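Local coordinates for leucine aminopeptidase 1 (Caenorhabditis elegans, PDB 2HB6) that removes the N-terminal amino acid, preferably leucine, from peptides as a zinc-dependent M17 aminopeptidase and probably serves as a digestive enzyme, at the interface of chains A and B. Coordinates in Å, arbitrary orientation; residue numbers count along the deposited sequence, not the author numbering. Chains: chain A/B, Leucine aminopeptidase 1.

The interface of chains A and B. Residues chain A 258, 263, 269, 308-309; chain B 261, 263, 309, 316.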
loop_
_atom_site.group_PDB
_atom_site.type_symbol
_atom_site.label_atom_id
_atom_site.label_comp_id
_atom_site.label_asym_id
_atom_site.label_seq_id
_atom_site.Cartn_x
_atom_site.Cartn_y
_atom_site.Cartn_z
ATOM N N THR A 258 -10.058 17.944 6.377
ATOM C CA THR A 258 -9.120 17.442 5.356
ATOM C C THR A 258 -8.177 16.400 5.972
ATOM O O THR A 258 -7.452 15.720 5.257
ATOM C CB THR A 258 -8.220 18.552 4.815
ATOM O OG1 THR A 258 -7.417 19.057 5.887
ATOM C CG2 THR A 258 -9.044 19.698 4.178
ATOM N N ILE A 263 -2.747 14.516 6.167
ATOM C CA ILE A 263 -3.892 14.674 5.276
ATOM C C ILE A 263 -4.579 13.330 5.032
ATOM O O ILE A 263 -3.932 12.271 5.060
ATOM C CB ILE A 263 -3.434 15.319 3.941
ATOM C CG1 ILE A 263 -4.606 15.976 3.199
ATOM C CG2 ILE A 263 -2.624 14.309 3.077
ATOM C CD1 ILE A 263 -4.208 17.162 2.303
ATOM N N MET A 269 -11.215 11.279 2.003
ATOM C CA MET A 269 -11.647 12.686 2.167
ATOM C C MET A 269 -13.063 13.073 1.657
ATOM O O MET A 269 -13.705 13.953 2.238
ATOM C CB MET A 269 -10.587 13.665 1.631
ATOM C CG MET A 269 -10.694 15.081 2.227
ATOM S SD MET A 269 -9.601 16.306 1.440
ATOM C CE MET A 269 -8.013 15.631 1.943
ATOM N N ASN A 308 -8.032 22.405 8.097
ATOM C CA ASN A 308 -7.503 22.511 6.741
ATOM C C ASN A 308 -5.972 22.691 6.802
ATOM O O ASN A 308 -5.359 22.540 7.857
ATOM C CB ASN A 308 -8.199 23.667 5.985
ATOM C CG ASN A 308 -8.363 23.396 4.480
ATOM O OD1 ASN A 308 -7.399 23.060 3.772
ATOM N ND2 ASN A 308 -9.584 23.576 3.984
ATOM N N VAL A 309 -5.366 22.994 5.665
ATOM C CA VAL A 309 -3.930 22.813 5.468
ATOM C C VAL A 309 -3.311 24.144 5.045
ATOM O O VAL A 309 -3.689 24.710 4.017
ATOM C CB VAL A 309 -3.649 21.743 4.360
ATOM C CG1 VAL A 309 -2.161 21.720 3.989
ATOM C CG2 VAL A 309 -4.126 20.353 4.808
ATOM N N LEU B 261 -6.423 19.231 -2.940
ATOM C CA LEU B 261 -6.522 18.643 -1.597
ATOM C C LEU B 261 -6.476 17.098 -1.556
ATOM O O LEU B 261 -5.842 16.509 -0.670
ATOM C CB LEU B 261 -7.710 19.210 -0.818
ATOM C CG LEU B 261 -7.337 20.452 0.009
ATOM C CD1 LEU B 261 -8.567 21.236 0.375
ATOM C CD2 LEU B 261 -6.529 20.091 1.279
ATOM N N ILE B 263 -4.393 15.137 -2.803
ATOM C CA ILE B 263 -3.058 15.426 -3.316
ATOM C C ILE B 263 -2.471 14.202 -4.020
ATOM O O ILE B 263 -2.786 13.054 -3.668
ATOM C CB ILE B 263 -2.141 15.898 -2.156
ATOM C CG1 ILE B 263 -0.936 16.693 -2.677
ATOM C CG2 ILE B 263 -1.763 14.714 -1.220
ATOM C CD1 ILE B 263 -0.385 17.735 -1.689
ATOM N N VAL B 309 -2.892 23.883 -3.295
ATOM C CA VAL B 309 -3.425 23.452 -2.004
ATOM C C VAL B 309 -3.398 24.632 -1.033
ATOM O O VAL B 309 -2.334 25.185 -0.752
ATOM C CB VAL B 309 -2.572 22.281 -1.410
ATOM C CG1 VAL B 309 -2.984 21.987 0.038
ATOM C CG2 VAL B 309 -2.689 21.023 -2.283
ATOM N N PRO B 316 -13.078 17.826 -1.785
ATOM C CA PRO B 316 -14.100 16.858 -2.196
ATOM C C PRO B 316 -15.366 17.014 -1.362
ATOM O O PRO B 316 -15.261 17.231 -0.163
ATOM C CB PRO B 316 -13.453 15.501 -1.918
ATOM C CG PRO B 316 -12.271 15.769 -1.092
ATOM C CD PRO B 316 -11.838 17.175 -1.320
#
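A mostly apolar interface between two copies of the enzyme, helping to join subunits of the six-chain assembly, forms where B:Leu261 packs its isobutyl group against the loop residues A:Thr258, A:Ile263 and A:Met269, with the amide of A:Asn308 as a polar element. No polar pair bridges the two chains in this patch, so the contact is van der Waals; B:Leu261 alone has 68 Å² of its surface hidden. Its CD2 methyl lies 3.9 Å from A:Thr258 CG2, the two side chains meeting at about a right angle. A:Ile263, with CG1 anti to the backbone N (chi1 -159°), brings CD1 to 3.9 Å from B:Leu261 CD2 and 3.5 Å from the carbonyl B:Leu261 O. The amide oxygen OD1 of A:Asn308 also borders the leucine methyls, while accepting a hydrogen bond in its carbonyl plane, on a lone pair, from A:Val309 N at 2.8 Å; this bond would restrain the amide's rotation. A:Met269 spans two partners: its thioether SD lies 3.7 Å from B:Pro316 CD of the pyrrolidine ring. A bend at chi3 (-66°) carries the terminal methyl A:Met269 CE to 3.5 Å from B:Leu261 O, the same carbonyl that A:Ile263 meets. An alanine here removes CG, SD and CE, and would probably leave the B:Pro316 ring and the B:Leu261 carbonyl without their methionine cover, opening a gap there. Because A:Lys264, an active-site residue, directly follows A:Ile263 in sequence, the contact may help position that segment. Away from the methionine, B:Val309 points its CG1 at the flank of the A:Val309 CG1 methyl, 4.0 Å apart.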